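Local coordinates for protein (2Z,6E)-hedycaryol synthase (Kitasatospora setae, PDB 4MC3) that cyclises (2E,6E)-farnesyl diphosphate to (2Z,6E)-hedycaryol by a magnesium-dependent 1,11-ring closure, releasing diphosphate, at residues A[4-12]-A[218-226]; A[50-61]-A[298-309]. All coordinates share one frame; numbering follows the deposited sequence.

Interaction 1 of 2, residues A[4-12]-A[218-226]; sequences FEIPDFYVP and ALVNDVFSV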
# COMPACT_ATOMS: atom_id res chain seq x y z
N PHE A 4 24.33 2.13 -12.48
CA PHE A 4 24.48 1.13 -11.38
C PHE A 4 23.82 -0.20 -11.74
O PHE A 4 22.92 -0.24 -12.59
CB PHE A 4 23.92 1.70 -10.06
CG PHE A 4 22.42 1.64 -9.95
CD1 PHE A 4 21.78 0.51 -9.44
CD2 PHE A 4 21.63 2.72 -10.33
CE1 PHE A 4 20.40 0.45 -9.33
CE2 PHE A 4 20.24 2.66 -10.22
CZ PHE A 4 19.62 1.53 -9.71
N GLU A 5 24.27 -1.28 -11.11
CA GLU A 5 23.70 -2.61 -11.32
C GLU A 5 22.60 -2.89 -10.30
O GLU A 5 22.86 -2.98 -9.10
CB GLU A 5 24.79 -3.68 -11.19
CG GLU A 5 25.87 -3.56 -12.25
CD GLU A 5 27.02 -4.52 -12.01
OE1 GLU A 5 26.78 -5.65 -11.53
OE2 GLU A 5 28.17 -4.14 -12.31
N ILE A 6 21.38 -3.01 -10.79
CA ILE A 6 20.22 -3.33 -9.97
C ILE A 6 20.45 -4.66 -9.27
O ILE A 6 20.75 -5.63 -9.93
CB ILE A 6 18.95 -3.47 -10.84
CG1 ILE A 6 18.51 -2.11 -11.39
CG2 ILE A 6 17.81 -4.12 -10.07
CD1 ILE A 6 17.74 -1.27 -10.39
N PRO A 7 20.27 -4.71 -7.94
CA PRO A 7 20.43 -6.00 -7.26
C PRO A 7 19.53 -7.10 -7.83
O PRO A 7 18.48 -6.82 -8.42
CB PRO A 7 20.05 -5.68 -5.80
CG PRO A 7 20.29 -4.22 -5.66
CD PRO A 7 19.94 -3.62 -7.00
N ASP A 8 19.95 -8.35 -7.68
CA ASP A 8 19.17 -9.48 -8.16
C ASP A 8 18.28 -9.89 -7.01
O ASP A 8 18.53 -10.87 -6.34
CB ASP A 8 20.08 -10.65 -8.60
CG ASP A 8 20.47 -10.56 -10.06
OD1 ASP A 8 19.58 -10.74 -10.92
OD2 ASP A 8 21.67 -10.32 -10.35
N PHE A 9 17.23 -9.12 -6.79
CA PHE A 9 16.40 -9.31 -5.61
C PHE A 9 15.75 -10.65 -5.74
O PHE A 9 15.23 -10.96 -6.81
CB PHE A 9 15.29 -8.26 -5.54
CG PHE A 9 15.77 -6.86 -5.30
CD1 PHE A 9 16.37 -6.51 -4.10
CD2 PHE A 9 15.57 -5.86 -6.26
CE1 PHE A 9 16.76 -5.20 -3.86
CE2 PHE A 9 15.97 -4.56 -6.01
CZ PHE A 9 16.56 -4.23 -4.81
N TYR A 10 15.77 -11.42 -4.66
CA TYR A 10 15.12 -12.71 -4.63
C TYR A 10 14.14 -12.78 -3.47
O TYR A 10 14.45 -12.38 -2.34
CB TYR A 10 16.16 -13.85 -4.53
CG TYR A 10 15.50 -15.21 -4.29
CD1 TYR A 10 14.96 -15.94 -5.36
CD2 TYR A 10 15.38 -15.75 -3.00
CE1 TYR A 10 14.33 -17.16 -5.15
CE2 TYR A 10 14.76 -16.97 -2.78
CZ TYR A 10 14.23 -17.66 -3.85
OH TYR A 10 13.61 -18.89 -3.66
N VAL A 11 12.96 -13.29 -3.77
CA VAL A 11 11.92 -13.51 -2.78
C VAL A 11 11.41 -14.95 -2.95
O VAL A 11 11.12 -15.38 -4.07
CB VAL A 11 10.75 -12.49 -2.98
CG1 VAL A 11 9.72 -12.72 -1.94
CG2 VAL A 11 11.29 -11.07 -2.86
N PRO A 12 11.29 -15.70 -1.86
CA PRO A 12 10.99 -17.14 -1.96
C PRO A 12 9.54 -17.48 -2.21
O PRO A 12 9.22 -18.63 -2.56
CB PRO A 12 11.39 -17.67 -0.59
CG PRO A 12 11.35 -16.51 0.31
CD PRO A 12 11.79 -15.35 -0.51
N ALA A 218 8.46 -1.05 -0.62
CA ALA A 218 8.83 0.35 -0.85
C ALA A 218 10.27 0.56 -1.18
O ALA A 218 10.59 1.39 -2.06
CB ALA A 218 8.48 1.21 0.33
N LEU A 219 11.16 -0.18 -0.52
CA LEU A 219 12.58 -0.01 -0.73
C LEU A 219 12.98 -0.57 -2.11
O LEU A 219 13.84 0.00 -2.80
CB LEU A 219 13.38 -0.68 0.38
CG LEU A 219 13.32 0.04 1.71
CD1 LEU A 219 13.80 -0.83 2.83
CD2 LEU A 219 14.09 1.35 1.67
N VAL A 220 12.35 -1.68 -2.51
CA VAL A 220 12.58 -2.20 -3.87
C VAL A 220 12.10 -1.14 -4.86
O VAL A 220 12.82 -0.83 -5.83
CB VAL A 220 11.89 -3.57 -4.06
CG1 VAL A 220 11.80 -3.94 -5.55
CG2 VAL A 220 12.62 -4.59 -3.23
N ASN A 221 10.91 -0.57 -4.65
CA ASN A 221 10.38 0.55 -5.47
C ASN A 221 11.40 1.70 -5.54
O ASN A 221 11.66 2.21 -6.61
CB ASN A 221 9.00 1.03 -4.99
CG ASN A 221 8.48 2.26 -5.73
OD1 ASN A 221 8.83 3.39 -5.41
ND2 ASN A 221 7.59 2.04 -6.70
N ASP A 222 12.02 2.05 -4.42
CA ASP A 222 12.97 3.16 -4.37
C ASP A 222 14.15 2.87 -5.31
O ASP A 222 14.62 3.75 -6.02
CB ASP A 222 13.49 3.42 -2.95
CG ASP A 222 12.51 4.13 -2.05
OD1 ASP A 222 11.36 4.40 -2.42
OD2 ASP A 222 12.93 4.44 -0.90
N VAL A 223 14.65 1.64 -5.27
CA VAL A 223 15.79 1.27 -6.11
C VAL A 223 15.45 1.37 -7.60
O VAL A 223 16.25 1.90 -8.39
CB VAL A 223 16.34 -0.12 -5.74
CG1 VAL A 223 17.39 -0.60 -6.74
CG2 VAL A 223 16.91 -0.13 -4.32
N PHE A 224 14.29 0.85 -7.96
CA PHE A 224 13.79 0.97 -9.35
C PHE A 224 13.39 2.39 -9.79
O PHE A 224 13.29 2.64 -10.98
CB PHE A 224 12.65 -0.02 -9.64
CG PHE A 224 13.11 -1.45 -9.80
CD1 PHE A 224 12.99 -2.38 -8.78
CD2 PHE A 224 13.68 -1.87 -11.01
CE1 PHE A 224 13.42 -3.70 -8.94
CE2 PHE A 224 14.12 -3.18 -11.17
CZ PHE A 224 13.99 -4.10 -10.14
N SER A 225 13.17 3.29 -8.83
CA SER A 225 12.72 4.64 -9.05
C SER A 225 13.85 5.66 -9.12
O SER A 225 13.64 6.77 -9.60
CB SER A 225 11.80 5.07 -7.89
OG SER A 225 10.54 4.50 -8.02
N VAL A 226 15.04 5.30 -8.65
CA VAL A 226 16.07 6.32 -8.38
C VAL A 226 16.73 6.76 -9.66
O VAL A 226 16.60 7.92 -10.04
CB VAL A 226 17.10 5.84 -7.33
CG1 VAL A 226 18.07 4.83 -7.93
CG2 VAL A 226 17.84 7.00 -6.70
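Ile6 and Val223, their CA atoms 7.5 Å apart, mark one point where the irregular chain 4-12 passes the last turns of helix 204-225; the CA atoms of Phe9 and Val220 are 8.3 Å apart. No hydrogen bond spans the gap; side chains meet through apolar atoms, except that the ring edge of Phe4 puts CZ 3.6 Å from Val223 O. Phe4 CE2 lies 3.8 Å from Val226 CG1. Val220 CG2 sits over the centre of the Phe9 ring, 4.1 Å from its centroid and 4° off the normal (CH-pi), while Pro7 CB lies toward the rim of the opposite face. The Ile6 and Val223 side chains pass in opposite directions, with Ile6 CD1 3.7 Å from Val223 CG1 and over a face of the Phe224 ring; Ile6 CG2, anti to the backbone N, touches Phe224 CZ. With an alanine here both branches are gone, which is likely to leave Val223 CG1 without its Ile6 neighbour and one Phe224 face less well packed. Segment 4-12 thus packs on the apolar side of the NXXXSXXXE motif, whose Asn221 and Ser225 probably bind magnesium. Phe4 also touches helix 250-282, Val226 helix 238-246, and Phe9 and Val220 both meet Leu307 of helix 286-309.

Interaction 2 of 2, residues A[50-61]-A[298-309]; sequences TGADLSGAYVWP and NVAANLSGQLVW. With 28U ((3R,6E)-3,7,11-trimethyldodeca-1,6,10-trien-3-ol), chain B.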
# COMPACT_ATOMS: atom_id res chain seq x y z
N THR A 50 -0.84 3.43 -16.31
CA THR A 50 -0.41 3.17 -14.92
C THR A 50 -0.48 1.68 -14.58
O THR A 50 0.16 1.25 -13.64
CB THR A 50 -1.27 3.89 -13.86
OG1 THR A 50 -2.59 3.32 -13.78
CG2 THR A 50 -1.37 5.34 -14.15
N GLY A 51 -1.31 0.92 -15.30
CA GLY A 51 -1.55 -0.50 -14.95
C GLY A 51 -2.22 -0.72 -13.60
O GLY A 51 -1.86 -1.65 -12.85
N ALA A 52 -3.22 0.10 -13.29
CA ALA A 52 -3.94 -0.01 -12.00
C ALA A 52 -4.59 -1.37 -11.81
O ALA A 52 -4.69 -1.89 -10.69
CB ALA A 52 -5.00 1.08 -11.90
N ASP A 53 -5.08 -1.93 -12.90
CA ASP A 53 -5.78 -3.16 -12.85
C ASP A 53 -4.76 -4.28 -12.55
O ASP A 53 -4.99 -5.09 -11.67
CB ASP A 53 -6.60 -3.42 -14.12
CG ASP A 53 -5.87 -3.01 -15.41
OD1 ASP A 53 -4.68 -2.67 -15.41
OD2 ASP A 53 -6.55 -3.05 -16.45
N LEU A 54 -3.64 -4.30 -13.28
CA LEU A 54 -2.63 -5.31 -13.06
C LEU A 54 -2.07 -5.21 -11.65
O LEU A 54 -1.84 -6.22 -10.97
CB LEU A 54 -1.51 -5.22 -14.13
CG LEU A 54 -0.43 -6.30 -14.07
CD1 LEU A 54 -1.05 -7.66 -14.32
CD2 LEU A 54 0.65 -6.00 -15.12
N SER A 55 -1.86 -3.97 -11.19
CA SER A 55 -1.38 -3.74 -9.86
C SER A 55 -2.28 -4.42 -8.83
O SER A 55 -1.78 -5.16 -7.95
CB SER A 55 -1.33 -2.23 -9.59
OG SER A 55 -1.11 -2.00 -8.24
N GLY A 56 -3.58 -4.21 -8.94
CA GLY A 56 -4.54 -4.83 -8.03
C GLY A 56 -4.54 -6.33 -8.09
O GLY A 56 -4.74 -7.02 -7.06
N ALA A 57 -4.35 -6.88 -9.31
CA ALA A 57 -4.36 -8.33 -9.47
C ALA A 57 -3.17 -8.94 -8.72
O ALA A 57 -3.25 -10.08 -8.25
CB ALA A 57 -4.33 -8.72 -10.93
N TYR A 58 -2.11 -8.17 -8.55
CA TYR A 58 -0.95 -8.62 -7.75
C TYR A 58 -1.09 -8.31 -6.24
O TYR A 58 -0.50 -8.98 -5.38
CB TYR A 58 0.36 -8.01 -8.22
CG TYR A 58 0.93 -8.62 -9.49
CD1 TYR A 58 1.11 -7.88 -10.63
CD2 TYR A 58 1.24 -9.98 -9.54
CE1 TYR A 58 1.68 -8.47 -11.79
CE2 TYR A 58 1.75 -10.58 -10.68
CZ TYR A 58 1.99 -9.81 -11.80
OH TYR A 58 2.51 -10.41 -12.93
N VAL A 59 -1.85 -7.27 -5.92
CA VAL A 59 -2.11 -6.97 -4.51
C VAL A 59 -3.04 -7.98 -3.83
O VAL A 59 -2.83 -8.38 -2.69
CB VAL A 59 -2.68 -5.52 -4.31
CG1 VAL A 59 -3.01 -5.30 -2.85
CG2 VAL A 59 -1.69 -4.48 -4.82
N TRP A 60 -4.11 -8.35 -4.55
CA TRP A 60 -5.15 -9.22 -4.07
C TRP A 60 -5.30 -10.45 -4.94
O TRP A 60 -6.39 -10.70 -5.47
CB TRP A 60 -6.52 -8.49 -3.96
CG TRP A 60 -6.47 -7.25 -3.12
CD1 TRP A 60 -6.38 -7.16 -1.76
CD2 TRP A 60 -6.54 -5.92 -3.60
NE1 TRP A 60 -6.35 -5.84 -1.37
CE2 TRP A 60 -6.44 -5.06 -2.49
CE3 TRP A 60 -6.65 -5.34 -4.89
CZ2 TRP A 60 -6.51 -3.69 -2.63
CZ3 TRP A 60 -6.67 -3.99 -5.02
CH2 TRP A 60 -6.59 -3.16 -3.89
N PRO A 61 -4.23 -11.27 -5.06
CA PRO A 61 -4.32 -12.44 -5.95
C PRO A 61 -5.36 -13.46 -5.61
O PRO A 61 -5.80 -14.19 -6.50
CB PRO A 61 -2.90 -13.04 -5.90
CG PRO A 61 -2.38 -12.58 -4.54
CD PRO A 61 -2.91 -11.15 -4.44
N ASN A 298 -0.88 -13.56 2.10
CA ASN A 298 -1.07 -12.57 1.04
C ASN A 298 -0.06 -11.42 1.16
O ASN A 298 0.44 -10.90 0.16
CB ASN A 298 -2.52 -12.00 1.09
CG ASN A 298 -2.81 -11.16 -0.09
OD1 ASN A 298 -2.91 -9.90 0.00
ND2 ASN A 298 -2.90 -11.80 -1.20
N VAL A 299 0.20 -11.00 2.38
CA VAL A 299 1.22 -9.98 2.63
C VAL A 299 2.55 -10.50 2.05
O VAL A 299 3.19 -9.82 1.22
CB VAL A 299 1.38 -9.61 4.12
CG1 VAL A 299 2.62 -8.75 4.34
CG2 VAL A 299 0.12 -8.97 4.66
N ALA A 300 2.91 -11.74 2.38
CA ALA A 300 4.13 -12.33 1.83
C ALA A 300 4.15 -12.43 0.27
O ALA A 300 5.14 -12.07 -0.35
CB ALA A 300 4.37 -13.68 2.44
N ALA A 301 3.04 -12.89 -0.32
CA ALA A 301 2.90 -12.95 -1.77
C ALA A 301 3.21 -11.63 -2.37
O ALA A 301 3.79 -11.58 -3.43
CB ALA A 301 1.48 -13.38 -2.16
N ASN A 302 2.75 -10.54 -1.74
CA ASN A 302 2.97 -9.21 -2.33
C ASN A 302 4.45 -8.84 -2.47
O ASN A 302 4.79 -8.04 -3.35
CB ASN A 302 2.24 -8.15 -1.49
CG ASN A 302 0.86 -7.90 -1.96
OD1 ASN A 302 -0.11 -8.65 -1.60
ND2 ASN A 302 0.72 -6.91 -2.78
N LEU A 303 5.31 -9.39 -1.62
CA LEU A 303 6.76 -9.11 -1.84
C LEU A 303 7.24 -9.63 -3.23
O LEU A 303 7.95 -8.94 -3.95
CB LEU A 303 7.60 -9.69 -0.73
CG LEU A 303 7.69 -8.86 0.57
CD1 LEU A 303 6.39 -8.70 1.34
CD2 LEU A 303 8.78 -9.44 1.47
N SER A 304 6.75 -10.79 -3.64
CA SER A 304 7.04 -11.32 -4.99
C SER A 304 6.29 -10.58 -6.06
O SER A 304 6.87 -10.17 -7.05
CB SER A 304 6.69 -12.81 -5.07
OG SER A 304 7.64 -13.53 -4.31
N GLY A 305 4.97 -10.33 -5.84
CA GLY A 305 4.20 -9.68 -6.89
C GLY A 305 4.67 -8.29 -7.17
O GLY A 305 4.71 -7.86 -8.33
N GLN A 306 5.00 -7.54 -6.11
CA GLN A 306 5.36 -6.15 -6.36
C GLN A 306 6.79 -6.04 -6.91
O GLN A 306 7.11 -5.10 -7.63
CB GLN A 306 5.15 -5.26 -5.11
CG GLN A 306 3.74 -5.28 -4.56
CD GLN A 306 2.66 -4.89 -5.58
OE1 GLN A 306 2.87 -4.04 -6.37
NE2 GLN A 306 1.47 -5.47 -5.47
N LEU A 307 7.64 -7.01 -6.58
CA LEU A 307 8.97 -7.07 -7.17
C LEU A 307 8.86 -7.30 -8.68
O LEU A 307 9.52 -6.63 -9.48
CB LEU A 307 9.81 -8.17 -6.52
CG LEU A 307 11.16 -8.50 -7.15
CD1 LEU A 307 12.07 -7.28 -7.07
CD2 LEU A 307 11.76 -9.71 -6.44
N VAL A 308 8.01 -8.22 -9.06
CA VAL A 308 7.80 -8.54 -10.46
C VAL A 308 7.13 -7.39 -11.21
O VAL A 308 7.47 -7.09 -12.38
CB VAL A 308 7.01 -9.87 -10.55
CG1 VAL A 308 6.53 -10.12 -11.95
CG2 VAL A 308 7.89 -11.01 -10.03
N TRP A 309 6.18 -6.72 -10.55
CA TRP A 309 5.55 -5.53 -11.12
C TRP A 309 6.60 -4.44 -11.40
O TRP A 309 6.54 -3.79 -12.44
CB TRP A 309 4.45 -5.02 -10.17
CG TRP A 309 3.51 -3.96 -10.76
CD1 TRP A 309 2.48 -4.16 -11.65
CD2 TRP A 309 3.51 -2.56 -10.47
NE1 TRP A 309 1.86 -2.96 -11.95
CE2 TRP A 309 2.48 -1.96 -11.23
CE3 TRP A 309 4.29 -1.74 -9.64
CZ2 TRP A 309 2.20 -0.60 -11.19
CZ3 TRP A 309 4.02 -0.38 -9.60
CH2 TRP A 309 2.98 0.18 -10.37
C4 28U B . 3.98 -1.02 -4.80
C5 28U B . 2.09 -0.31 -6.32
C6 28U B . 0.72 -0.66 -5.76
C7 28U B . -0.50 0.19 -5.95
C8 28U B . -0.59 1.51 -6.27
C10 28U B . 0.57 2.40 -6.68
C13 28U B . 0.43 4.79 -4.54
C15 28U B . 1.93 5.01 -4.59
O16 28U B . 4.16 1.00 -6.02
C3 28U B . 3.18 0.21 -5.31
C2 28U B . 2.66 0.98 -4.09
C1 28U B . 1.96 2.13 -4.26
C9 28U B . -1.69 2.37 -5.67
C11 28U B . -1.34 2.86 -4.23
C12 28U B . -0.07 3.68 -3.93
C14 28U B . -0.29 5.63 -5.57
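Tyr58 and Gly305 bring helix 52-59 and the 298-309 part of helix 286-309 closest, with CA atoms 5.3 Å apart; the short axes approach to 9.2 Å and run roughly antiparallel, 151° between their directions. Packing dominates here. The Tyr58 side chain is a knob in the hole formed by Gly305, Gln306, Val308 and Trp309. Gly305 O lies over one face of the phenol ring, toward its rim, and Tyr58 CD2 comes to 4.0 Å from Gly305 CA. A CB on Gly305 would fall tight against Tyr58 CB, so the absence of a side chain permits this close approach. The Val308 side chain crosses that of Tyr58 at about a right angle, its CG1 near Tyr58 OH, and Trp309 CD1 meets Tyr58 CD1 obliquely at 4.1 Å.

The indole of Trp309 is swung across toward helix 52-59 by a chi1 of -168°, which sets CG opposite the backbone N. One indole face receives Ser55 CB near its rim, while Thr50 O and Leu54 CD2 lie at its edge. In this all-helical class I terpene synthase fold, the helix pair forms part of the wall of the nerolidol pocket.

Contacts with that ligand come from both helices. Ser55 OG is 3.2 Å from nerolidol C7, Trp309 CZ3 is 3.8 Å from C5, and Gln306, its chain bent at chi2, sets OE1 3.6 Å from C4. The same amide's NE2 lies 3.4 Å from Val59 CG2.

Polar groups gather at the other end of the pair. The amides of Asn298 and Asn302 both lie beside the carbonyl of Val59, and Pro61 packs obliquely on the Asn298 side chain. Beyond them, Leu184 of helix 181-188 touches Val59 and accepts a hydrogen bond from Trp60 NE1 through its backbone oxygen.

How the interactions relate
Both contacts draw on helices that carry ligand-pocket residues: helix 204-225 in interaction 1, helices 52-59 and 286-309 in interaction 2. Interaction 2 lies about 10 Å from the chain centre, with eight of fourteen touching residues buried; interaction 1 lies about 17 Å out, with two of eight buried. Interaction 1 joins a non-helical N-terminal segment to a helix by mainly apolar contacts, whereas interaction 2 pairs two helices and mixes aromatic packing with side-chain amides and direct ligand contacts. Their centres are 15 Å apart and they share a seam, where Val11 CG1 packs 3.3 Å from Ser304 OG. Segment 298-309 therefore neighbours helix 52-59 and both parts of interaction 1.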